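Side-chain contacts in glutathione S-transferase enzyme with thioredoxin-like domain (Xenorhabdus nematophila, PDB 4L8E), which probably acts as a glutathione transferase, with a thioredoxin-like domain and bound glutathione in each subunit: residues A[68-71]-A[72-76]; A[129-132]-A[133-137]; A[160-163]-A[164-167]; A[192-195]-A[196-200]. All blocks are in the same frame, centred on the assembly; numbering follows the deposited sequence. Where two conformers were deposited one is given.

Interaction 1: residues A[68-71]-A[72-76]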
loop_
_atom_site.group_PDB
_atom_site.type_symbol
_atom_site.label_atom_id
_atom_site.label_comp_id
_atom_site.label_asym_id
_atom_site.label_seq_id
_atom_site.Cartn_x
_atom_site.Cartn_y
_atom_site.Cartn_z
ATOM N N PRO A 68 -24.545 -3.635 -4.616
ATOM C CA PRO A 68 -24.066 -5.031 -4.632
ATOM C C PRO A 68 -23.260 -5.389 -5.878
ATOM O O PRO A 68 -22.281 -6.137 -5.801
ATOM C CB PRO A 68 -25.365 -5.846 -4.582
ATOM C CG PRO A 68 -26.337 -4.963 -3.943
ATOM C CD PRO A 68 -25.990 -3.556 -4.349
ATOM N N GLU A 69 -23.643 -4.835 -7.024
ATOM C CA GLU A 69 -22.946 -5.148 -8.280
ATOM C C GLU A 69 -21.505 -4.629 -8.265
ATOM O O GLU A 69 -20.575 -5.276 -8.770
ATOM C CB GLU A 69 -23.690 -4.571 -9.489
ATOM C CG GLU A 69 -25.199 -4.615 -9.392
ATOM C CD GLU A 69 -25.766 -3.397 -8.680
ATOM O OE1 GLU A 69 -25.817 -2.308 -9.294
ATOM O OE2 GLU A 69 -26.149 -3.526 -7.501
ATOM N N PHE A 70 -21.303 -3.470 -7.650
ATOM C CA PHE A 70 -19.970 -2.943 -7.491
ATOM C C PHE A 70 -19.154 -3.708 -6.434
ATOM O O PHE A 70 -17.984 -4.019 -6.649
ATOM C CB PHE A 70 -19.985 -1.460 -7.151
ATOM C CG PHE A 70 -18.604 -0.877 -7.066
ATOM C CD1 PHE A 70 -17.837 -0.714 -8.217
ATOM C CD2 PHE A 70 -18.055 -0.517 -5.850
ATOM C CE1 PHE A 70 -16.549 -0.202 -8.141
ATOM C CE2 PHE A 70 -16.783 0.014 -5.779
ATOM C CZ PHE A 70 -16.028 0.167 -6.919
ATOM N N LEU A 71 -19.771 -4.001 -5.294
ATOM C CA LEU A 71 -19.089 -4.751 -4.239
ATOM C C LEU A 71 -18.621 -6.127 -4.729
ATOM O O LEU A 71 -17.636 -6.672 -4.226
ATOM C CB LEU A 71 -20.007 -4.899 -3.024
ATOM C CG LEU A 71 -20.324 -3.608 -2.275
ATOM C CD1 LEU A 71 -21.376 -3.850 -1.189
ATOM C CD2 LEU A 71 -19.044 -3.012 -1.704
ATOM N N ALA A 72 -19.322 -6.702 -5.711
ATOM C CA ALA A 72 -18.885 -7.967 -6.294
ATOM C C ALA A 72 -17.502 -7.902 -6.945
ATOM O O ALA A 72 -16.773 -8.888 -6.941
ATOM C CB ALA A 72 -19.920 -8.461 -7.301
ATOM N N ILE A 73 -17.197 -6.729 -7.504
ATOM C CA ILE A 73 -15.941 -6.417 -8.176
ATOM C C ILE A 73 -14.889 -5.843 -7.209
ATOM O O ILE A 73 -13.690 -6.093 -7.353
ATOM C CB ILE A 73 -16.232 -5.396 -9.315
ATOM C CG1 ILE A 73 -17.114 -6.038 -10.389
ATOM C CG2 ILE A 73 -14.968 -4.864 -9.933
ATOM C CD1 ILE A 73 -17.728 -5.059 -11.364
ATOM N N ALA A 74 -15.364 -5.089 -6.223
ATOM C CA ALA A 74 -14.557 -4.231 -5.357
ATOM C C ALA A 74 -15.118 -4.243 -3.937
ATOM O O ALA A 74 -15.811 -3.305 -3.514
ATOM C CB ALA A 74 -14.564 -2.834 -5.891
ATOM N N PRO A 75 -14.879 -5.337 -3.217
ATOM C CA PRO A 75 -15.544 -5.544 -1.933
ATOM C C PRO A 75 -15.133 -4.561 -0.856
ATOM O O PRO A 75 -15.803 -4.483 0.172
ATOM C CB PRO A 75 -15.166 -6.988 -1.573
ATOM C CG PRO A 75 -14.004 -7.331 -2.418
ATOM C CD PRO A 75 -14.208 -6.562 -3.684
ATOM N N ASN A 76 -14.066 -3.809 -1.101
ATOM C CA ASN A 76 -13.662 -2.754 -0.178
ATOM C C ASN A 76 -14.398 -1.434 -0.407
ATOM O O ASN A 76 -14.104 -0.448 0.247
ATOM C CB ASN A 76 -12.145 -2.540 -0.294
ATOM C CG ASN A 76 -11.589 -1.637 0.789
ATOM O OD1 ASN A 76 -11.845 -1.802 1.991
ATOM N ND2 ASN A 76 -10.800 -0.652 0.351
#
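The methyl of A74 sits over one face of the F70 ring, one helical turn along the chain. Its CB lies 3.9 Å from the F70 ring centroid, 27° off the normal and displaced toward the rim, so that F70 CZ at 3.5 Å from A74 CB is the nearest ring atom: a CH-pi contact. F70 CG stands anti to the backbone N (chi1 -176°), which swings the ring along the helix toward A74. L71 is turned differently, with CG beside its own N, and its CD2 reaches the carbonyl end of A74, 3.7 Å from A74 O. This is the short helix 68-73 of the thioredoxin-like domain, caught where it unwinds into the segment leading to the pocket residues N77 to P80. Its last turn closes on F70 O, which takes the N-H of A74 in the carbonyl plane at 2.9 Å and that of I73 from well above it. P75, with no N-H to offer, rests its CD 3.5 Å from L71 O. A74 and P75 also touch F97 on strand 94-97, while F70 leans on Y32 and I79. N76 OD1 receives a hydrogen bond from R166 NH1 of the second subunit.

Interaction 2: residues A[129-132]-A[133-137]. With GSH (glutathione), chain B.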
loop_
_atom_site.group_PDB
_atom_site.type_symbol
_atom_site.label_atom_id
_atom_site.label_comp_id
_atom_site.label_asym_id
_atom_site.label_seq_id
_atom_site.Cartn_x
_atom_site.Cartn_y
_atom_site.Cartn_z
ATOM N N PHE A 129 4.759 0.928 -3.571
ATOM C CA PHE A 129 4.264 0.564 -2.259
ATOM C C PHE A 129 4.304 1.746 -1.283
ATOM O O PHE A 129 3.367 1.935 -0.479
ATOM C CB PHE A 129 5.007 -0.671 -1.705
ATOM C CG PHE A 129 4.461 -1.974 -2.205
ATOM C CD1 PHE A 129 3.384 -2.571 -1.552
ATOM C CD2 PHE A 129 5.024 -2.627 -3.298
ATOM C CE1 PHE A 129 2.860 -3.803 -1.987
ATOM C CE2 PHE A 129 4.516 -3.840 -3.743
ATOM C CZ PHE A 129 3.434 -4.436 -3.075
ATOM N N TRP A 130 5.368 2.544 -1.337
ATOM C CA TRP A 130 5.496 3.710 -0.454
ATOM C C TRP A 130 4.323 4.671 -0.697
ATOM O O TRP A 130 3.723 5.191 0.255
ATOM C CB TRP A 130 6.802 4.449 -0.679
ATOM C CG TRP A 130 6.922 5.774 0.003
ATOM C CD1 TRP A 130 7.289 6.004 1.289
ATOM C CD2 TRP A 130 6.643 7.055 -0.571
ATOM N NE1 TRP A 130 7.287 7.351 1.556
ATOM C CE2 TRP A 130 6.909 8.020 0.417
ATOM C CE3 TRP A 130 6.249 7.478 -1.833
ATOM C CZ2 TRP A 130 6.758 9.389 0.188
ATOM C CZ3 TRP A 130 6.099 8.843 -2.060
ATOM C CH2 TRP A 130 6.349 9.776 -1.062
ATOM N N GLN A 131 3.962 4.831 -1.964
ATOM C CA GLN A 131 2.815 5.696 -2.316
ATOM C C GLN A 131 1.511 5.153 -1.755
ATOM O O GLN A 131 0.750 5.902 -1.125
ATOM C CB GLN A 131 2.679 5.897 -3.831
ATOM C CG GLN A 131 1.668 6.951 -4.214
ATOM C CD GLN A 131 0.235 6.489 -4.080
ATOM O OE1 GLN A 131 -0.104 5.397 -4.513
ATOM N NE2 GLN A 131 -0.629 7.347 -3.495
ATOM N N VAL A 132 1.214 3.868 -1.999
ATOM C CA VAL A 132 -0.102 3.359 -1.630
ATOM C C VAL A 132 -0.250 3.201 -0.115
ATOM O O VAL A 132 -1.357 3.251 0.402
ATOM C CB VAL A 132 -0.465 2.050 -2.350
ATOM C CG1 VAL A 132 -0.496 2.256 -3.882
ATOM C CG2 VAL A 132 0.447 0.940 -1.973
ATOM N N ALA A 133 0.872 3.021 0.581
ATOM C CA ALA A 133 0.866 2.756 2.016
ATOM C C ALA A 133 1.048 3.988 2.880
ATOM O O ALA A 133 0.665 3.993 4.070
ATOM C CB ALA A 133 1.949 1.702 2.366
ATOM N N GLY A 134 1.669 5.020 2.318
ATOM C CA GLY A 134 1.989 6.212 3.093
ATOM C C GLY A 134 1.520 7.508 2.441
ATOM O O GLY A 134 0.754 8.256 3.049
ATOM N N PHE A 135 1.962 7.789 1.221
ATOM C CA PHE A 135 1.682 9.083 0.601
ATOM C C PHE A 135 0.157 9.304 0.439
ATOM O O PHE A 135 -0.420 10.305 0.889
ATOM C CB PHE A 135 2.444 9.166 -0.730
ATOM C CG PHE A 135 2.615 10.579 -1.272
ATOM C CD1 PHE A 135 3.420 11.479 -0.604
ATOM C CD2 PHE A 135 1.987 10.986 -2.454
ATOM C CE1 PHE A 135 3.610 12.758 -1.080
ATOM C CE2 PHE A 135 2.183 12.270 -2.943
ATOM C CZ PHE A 135 3.002 13.160 -2.248
ATOM N N GLY A 136 -0.502 8.358 -0.205
ATOM C CA GLY A 136 -1.940 8.434 -0.372
ATOM C C GLY A 136 -2.716 8.408 0.942
ATOM O O GLY A 136 -3.577 9.270 1.212
ATOM N N PRO A 137 -2.465 7.399 1.771
ATOM C CA PRO A 137 -3.291 7.320 2.964
ATOM C C PRO A 137 -3.135 8.540 3.855
ATOM O O PRO A 137 -4.116 9.032 4.379
ATOM C CB PRO A 137 -2.767 6.059 3.657
ATOM C CG PRO A 137 -2.348 5.209 2.518
ATOM C CD PRO A 137 -1.741 6.143 1.531
HETATM N N1 GSH B . -14.541 7.519 3.364
HETATM C CA1 GSH B . -13.478 8.336 2.914
HETATM C C1 GSH B . -13.000 9.191 4.054
HETATM O O11 GSH B . -13.790 9.483 5.007
HETATM O O12 GSH B . -11.809 9.637 4.052
HETATM C CB1 GSH B . -13.971 9.204 1.821
HETATM C CG1 GSH B . -12.910 10.138 1.273
HETATM C CD1 GSH B . -11.945 9.413 0.356
HETATM O OE1 GSH B . -12.268 8.394 -0.213
HETATM N N2 GSH B . -10.616 9.973 0.196
HETATM C CA2 GSH B . -9.656 9.351 -0.655
HETATM C C2 GSH B . -8.481 8.926 0.213
HETATM O O2 GSH B . -8.110 9.557 1.214
HETATM C CB2 GSH B . -9.164 10.279 -1.703
HETATM S SG2 GSH B . -10.473 10.677 -2.872
HETATM N N3 GSH B . -7.788 7.730 -0.119
HETATM C CA3 GSH B . -6.679 7.330 0.713
HETATM C C3 GSH B . -5.717 6.554 -0.095
HETATM O O31 GSH B . -5.624 6.772 -1.330
HETATM O O32 GSH B . -5.010 5.680 0.484
#
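F129 O opens the turn by accepting the N-H of A133 at 2.9 Å, a standard helical bond; the F129 ring itself turns outward to stack on F129 of the second subunit. W130 follows with its CG anti to the backbone N (chi1 170°), which carries the indole along the helix toward F135. The two rings are near parallel, their planes 27° apart, but slid so far that they barely overlap, and W130 CH2 comes to 3.4 Å from F135 CD1. F135 CB completes the contact from above, a CH-pi approach 4.1 Å from the centroid of the six-membered ring of W130. G134 N donates to W130 O as in an alpha helix, and F135 N, five residues on, adds the bond of a wider pi-type turn to the same oxygen. G136 N repeats this wider bond to Q131 O, almost straight at 2.9 Å. The Q131 chain bends at chi2, bringing NE2 to 3.6 Å from G136 CA, while OE1 accepts from K41 NZ. V132 O faces the ring of P137, and the helix kinks here. P137 N, with no hydrogen to give, lies 3.3 Å from O32 of the glutathione of chain B. The pi turn and proline thus reshape the helix where the ligand's carboxylate rests, and the K41 charge probably polarises the Q131 amide, making NE2 a better donor.

Interaction 3: residues A[160-163]-A[164-167]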
loop_
_atom_site.group_PDB
_atom_site.type_symbol
_atom_site.label_atom_id
_atom_site.label_comp_id
_atom_site.label_asym_id
_atom_site.label_seq_id
_atom_site.Cartn_x
_atom_site.Cartn_y
_atom_site.Cartn_z
ATOM N N TYR A 160 -1.397 15.350 10.817
ATOM C CA TYR A 160 -1.383 15.064 9.380
ATOM C C TYR A 160 -0.679 16.144 8.542
ATOM O O TYR A 160 -0.130 15.843 7.468
ATOM C CB TYR A 160 -2.786 14.670 8.874
ATOM C CG TYR A 160 -3.246 13.409 9.585
ATOM C CD1 TYR A 160 -2.547 12.219 9.417
ATOM C CD2 TYR A 160 -4.298 13.424 10.482
ATOM C CE1 TYR A 160 -2.915 11.074 10.099
ATOM C CE2 TYR A 160 -4.676 12.283 11.184
ATOM C CZ TYR A 160 -3.975 11.102 10.983
ATOM O OH TYR A 160 -4.302 9.957 11.684
ATOM N N THR A 161 -0.685 17.379 9.028
ATOM C CA THR A 161 0.132 18.440 8.439
ATOM C C THR A 161 1.630 18.089 8.534
ATOM O O THR A 161 2.330 18.117 7.525
ATOM C CB THR A 161 -0.119 19.805 9.107
ATOM O OG1 THR A 161 -1.488 20.184 8.927
ATOM C CG2 THR A 161 0.787 20.878 8.514
ATOM N N GLU A 162 2.113 17.755 9.736
ATOM C CA GLU A 162 3.521 17.379 9.941
ATOM C C GLU A 162 3.908 16.138 9.146
ATOM O O GLU A 162 5.007 16.060 8.591
ATOM C CB GLU A 162 3.822 17.190 11.434
ATOM C CG GLU A 162 3.858 18.508 12.180
ATOM C CD GLU A 162 4.039 18.335 13.662
ATOM O OE1 GLU A 162 4.206 17.184 14.117
ATOM O OE2 GLU A 162 4.001 19.358 14.369
ATOM N N GLU A 163 3.010 15.162 9.080
ATOM C CA GLU A 163 3.285 13.949 8.307
ATOM C C GLU A 163 3.322 14.246 6.816
ATOM O O GLU A 163 4.155 13.704 6.103
ATOM C CB GLU A 163 2.258 12.858 8.639
ATOM C CG GLU A 163 2.359 11.568 7.798
ATOM C CD GLU A 163 3.679 10.826 7.923
ATOM O OE1 GLU A 163 4.491 11.091 8.866
ATOM O OE2 GLU A 163 3.908 9.949 7.055
ATOM N N SER A 164 2.441 15.134 6.349
ATOM C CA SER A 164 2.444 15.525 4.942
ATOM C C SER A 164 3.798 16.150 4.605
ATOM O O SER A 164 4.387 15.850 3.565
ATOM C CB SER A 164 1.319 16.517 4.652
ATOM O OG SER A 164 0.055 15.885 4.825
ATOM N N GLN A 165 4.291 17.013 5.478
ATOM C CA GLN A 165 5.602 17.642 5.275
ATOM C C GLN A 165 6.707 16.585 5.205
ATOM O O GLN A 165 7.605 16.660 4.363
ATOM C CB GLN A 165 5.876 18.658 6.377
ATOM C CG GLN A 165 4.966 19.881 6.227
ATOM C CD GLN A 165 4.954 20.784 7.431
ATOM O OE1 GLN A 165 5.448 20.436 8.501
ATOM N NE2 GLN A 165 4.392 21.960 7.260
ATOM N N ARG A 166 6.647 15.599 6.092
ATOM C CA ARG A 166 7.664 14.541 6.107
ATOM C C ARG A 166 7.686 13.762 4.798
ATOM O O ARG A 166 8.745 13.436 4.254
ATOM C CB ARG A 166 7.414 13.561 7.244
ATOM C CG ARG A 166 8.565 12.592 7.491
ATOM C CD ARG A 166 8.174 11.475 8.445
ATOM N NE ARG A 166 7.199 10.595 7.843
ATOM C CZ ARG A 166 7.476 9.645 6.951
ATOM N NH1 ARG A 166 8.739 9.366 6.628
ATOM N NH2 ARG A 166 6.474 8.934 6.412
ATOM N N LEU A 167 6.502 13.429 4.333
ATOM C CA LEU A 167 6.338 12.705 3.075
ATOM C C LEU A 167 6.858 13.468 1.867
ATOM O O LEU A 167 7.550 12.885 0.998
ATOM C CB LEU A 167 4.860 12.350 2.897
ATOM C CG LEU A 167 4.400 11.242 3.840
ATOM C CD1 LEU A 167 2.886 11.247 3.940
ATOM C CD2 LEU A 167 4.884 9.882 3.399
#
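The R166 guanidinium and the E163 carboxylate meet edge to edge, with neither group over the other's face. R166 grips side-on: NE donates to E163 OE1 at 2.9 Å and NH2 to OE2 at 2.8 Å, both nearly straight and both on the syn side of the oxygens. The acceptors lie close to the guanidinium plane, yet the two flat groups are twisted 31° apart. E163 CG is anti to the backbone N (chi1 175°) and the chain then bends at chi2, so the carboxylate runs beside R166, three residues ahead, as a salt bridge along one side of the helix. Two bonds hold both groups against rotation and probably stabilise their charged forms. L167 lies across E163 with its CG 3.5 Å from E163 OE2, so a leucine branch packs against the carboxylate. On another side of the helix Y160 O is gripped twice by S164: OG at 2.6 Å and N at 2.9 Å reach it from opposite faces of the carbonyl plane. The hydroxyl is further tied to N142 ND2. T161 and Q165 lie side by side, T161 CG2 4.0 Å from Q165 NE2. All of this belongs to helix 154-175 in the C-terminal domain, which leans on helix 118-145 through M138 and L139 and faces the second subunit, where Y160 OH bonds to Q141 OE1 of that chain.

Interaction 4: residues A[192-195]-A[196-200]. With GSH (glutathione), chain B; GSH (glutathione), chain D.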
loop_
_atom_site.group_PDB
_atom_site.type_symbol
_atom_site.label_atom_id
_atom_site.label_comp_id
_atom_site.label_asym_id
_atom_site.label_seq_id
_atom_site.Cartn_x
_atom_site.Cartn_y
_atom_site.Cartn_z
ATOM N N ALA A 192 1.571 6.689 -9.788
ATOM C CA ALA A 192 0.860 6.563 -8.525
ATOM C C ALA A 192 0.953 7.844 -7.677
ATOM O O ALA A 192 -0.031 8.246 -7.028
ATOM C CB ALA A 192 1.378 5.369 -7.737
ATOM N N VAL A 193 2.114 8.475 -7.679
ATOM C CA VAL A 193 2.370 9.644 -6.837
ATOM C C VAL A 193 1.777 10.927 -7.422
ATOM O O VAL A 193 1.229 11.772 -6.702
ATOM C CB VAL A 193 3.869 9.822 -6.585
ATOM C CG1 VAL A 193 4.181 11.108 -5.812
ATOM C CG2 VAL A 193 4.398 8.623 -5.760
ATOM N N TYR A 194 1.855 11.079 -8.728
ATOM C CA TYR A 194 1.488 12.351 -9.324
ATOM C C TYR A 194 0.103 12.899 -8.951
ATOM O O TYR A 194 -0.031 14.060 -8.623
ATOM C CB TYR A 194 1.677 12.332 -10.854
ATOM C CG TYR A 194 1.259 13.606 -11.523
ATOM C CD1 TYR A 194 2.120 14.700 -11.602
ATOM C CD2 TYR A 194 -0.004 13.743 -12.059
ATOM C CE1 TYR A 194 1.751 15.880 -12.208
ATOM C CE2 TYR A 194 -0.391 14.935 -12.671
ATOM C CZ TYR A 194 0.483 15.992 -12.745
ATOM O OH TYR A 194 0.083 17.142 -13.363
ATOM N N PRO A 195 -0.951 12.077 -9.029
ATOM C CA PRO A 195 -2.275 12.653 -8.770
ATOM C C PRO A 195 -2.444 13.159 -7.347
ATOM O O PRO A 195 -3.280 14.057 -7.138
ATOM C CB PRO A 195 -3.218 11.473 -9.053
ATOM C CG PRO A 195 -2.440 10.603 -10.001
ATOM C CD PRO A 195 -1.032 10.699 -9.524
ATOM N N TRP A 196 -1.657 12.627 -6.424
ATOM C CA TRP A 196 -1.653 13.087 -5.042
ATOM C C TRP A 196 -0.784 14.325 -4.860
ATOM O O TRP A 196 -1.195 15.293 -4.235
ATOM C CB TRP A 196 -1.200 11.956 -4.112
ATOM C CG TRP A 196 -2.336 11.014 -3.794
ATOM C CD1 TRP A 196 -2.611 9.798 -4.384
ATOM C CD2 TRP A 196 -3.390 11.250 -2.861
ATOM N NE1 TRP A 196 -3.762 9.268 -3.844
ATOM C CE2 TRP A 196 -4.254 10.136 -2.908
ATOM C CE3 TRP A 196 -3.691 12.300 -1.984
ATOM C CZ2 TRP A 196 -5.391 10.051 -2.121
ATOM C CZ3 TRP A 196 -4.809 12.213 -1.225
ATOM C CH2 TRP A 196 -5.641 11.082 -1.267
ATOM N N ALA A 197 0.412 14.304 -5.439
ATOM C CA ALA A 197 1.304 15.466 -5.351
ATOM C C ALA A 197 0.732 16.704 -6.053
ATOM O O ALA A 197 1.009 17.826 -5.630
ATOM C CB ALA A 197 2.663 15.121 -5.909
ATOM N N LYS A 198 -0.063 16.497 -7.115
ATOM C CA LYS A 198 -0.722 17.562 -7.865
ATOM C C LYS A 198 -1.661 18.355 -6.973
ATOM O O LYS A 198 -1.992 19.522 -7.255
ATOM C CB LYS A 198 -1.495 16.957 -9.073
ATOM C CG LYS A 198 -2.690 17.752 -9.579
ATOM C CD LYS A 198 -3.027 17.411 -11.028
ATOM C CE LYS A 198 -4.145 18.301 -11.584
ATOM N NZ LYS A 198 -5.347 18.312 -10.686
ATOM N N CYS A 199 -2.075 17.728 -5.880
ATOM C CA CYS A 199 -3.017 18.314 -4.953
ATOM C C CYS A 199 -2.348 19.013 -3.768
ATOM O O CYS A 199 -3.016 19.321 -2.784
ATOM C CB CYS A 199 -3.988 17.254 -4.442
ATOM S SG CYS A 199 -5.108 16.603 -5.726
ATOM N N TYR A 200 -1.055 19.304 -3.876
ATOM C CA TYR A 200 -0.330 19.984 -2.789
ATOM C C TYR A 200 -1.021 21.224 -2.216
ATOM O O TYR A 200 -0.984 21.446 -0.999
ATOM C CB TYR A 200 1.081 20.358 -3.242
ATOM C CG TYR A 200 1.112 21.465 -4.266
ATOM C CD1 TYR A 200 1.011 21.177 -5.620
ATOM C CD2 TYR A 200 1.280 22.787 -3.885
ATOM C CE1 TYR A 200 1.026 22.201 -6.573
ATOM C CE2 TYR A 200 1.319 23.801 -4.824
ATOM C CZ TYR A 200 1.198 23.495 -6.163
ATOM O OH TYR A 200 1.222 24.481 -7.133
HETATM N N1 GSH B . -14.541 7.519 3.364
HETATM C CA1 GSH B . -13.478 8.336 2.914
HETATM C C1 GSH B . -13.000 9.191 4.054
HETATM O O11 GSH B . -13.790 9.483 5.007
HETATM O O12 GSH B . -11.809 9.637 4.052
HETATM C CB1 GSH B . -13.971 9.204 1.821
HETATM C CG1 GSH B . -12.910 10.138 1.273
HETATM C CD1 GSH B . -11.945 9.413 0.356
HETATM O OE1 GSH B . -12.268 8.394 -0.213
HETATM N N2 GSH B . -10.616 9.973 0.196
HETATM C CA2 GSH B . -9.656 9.351 -0.655
HETATM C C2 GSH B . -8.481 8.926 0.213
HETATM O O2 GSH B . -8.110 9.557 1.214
HETATM C CB2 GSH B . -9.164 10.279 -1.703
HETATM S SG2 GSH B . -10.473 10.677 -2.872
HETATM N N3 GSH B . -7.788 7.730 -0.119
HETATM C CA3 GSH B . -6.679 7.330 0.713
HETATM C C3 GSH B . -5.717 6.554 -0.095
HETATM O O31 GSH B . -5.624 6.772 -1.330
HETATM O O32 GSH B . -5.010 5.680 0.484
HETATM C CG1 GSH D . -10.028 15.898 -8.925
HETATM C CD1 GSH D . -8.990 15.698 -7.826
HETATM O OE1 GSH D . -7.943 15.099 -8.065
HETATM N N2 GSH D . -9.304 16.262 -6.499
HETATM C CA2 GSH D . -8.445 16.154 -5.357
HETATM C C2 GSH D . -9.172 15.350 -4.295
HETATM O O2 GSH D . -8.687 15.272 -3.157
HETATM C CB2 GSH D . -8.060 17.501 -4.818
HETATM S SG2 GSH D . -6.762 18.195 -5.821
HETATM N N3 GSH D . -10.429 14.655 -4.592
HETATM C CA3 GSH D . -11.086 13.860 -3.556
HETATM C C3 GSH D . -11.696 14.652 -2.443
HETATM O O31 GSH D . -12.008 14.057 -1.376
HETATM O O32 GSH D . -11.910 15.886 -2.555
#
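V193 O accepts from two backbone nitrogens: A197 N at 2.9 Å, almost straight, and W196 N, a weak bond bent to 131°. W196 N turns to V193 O rather than to A192 O, which is buried with no partner in the model; the edge of the indole comes up to it, W196 CD1 4.0 Å from A192 O. The next bond, K198 N to Y194 O at 2.9 Å, runs nearly along the C=O axis, and a type I beta turn runs from A197 to Y200. Y194 has its CG anti to the backbone N (chi1 178°), laying the phenol ring beside K198: CB of the lysine stands over one face, and its CD lies 3.9 Å from Y194 OH before the chain leads away. W196 is directed otherwise, to the glutathione of chain B, with its CZ2 3.4 Å from that ligand's O31. Its NE1 donates to N38 OD1, which fixes the rotation of the indole, and its ring meets that of H143. C199, also part of a glutathione pocket, has its SG 3.4 Å from P195 O; its approach to sulfur SG2 of the glutathione of chain D is too short in the model and doubtful. This segment therefore offers ligand the six-membered end of the indole, which, held through N38, meets the glycine carboxylate and the cysteinyl part of glutathione.

Interactions 2, 3 and 4 form one connected cluster through interaction 2, whereas interaction 1 lies in the thioredoxin-like domain, its centre 23 Å from that of interaction 2. Interaction 2 is the hub: F135 CE2 packs 3.6 Å from W196 CB of interaction 4 and F135 CD1 3.9 Å from L167 CB of interaction 3. Interactions 3 and 4 do not touch, their nearest atoms being about 8 Å apart. P137 and W196 both border the glutathione of chain B, so helices 118-145 and 188-197 shape one pocket together. Across the dimer, interaction 1 meets interactions 2 and 3 of the second subunit, with N76 bridging to both.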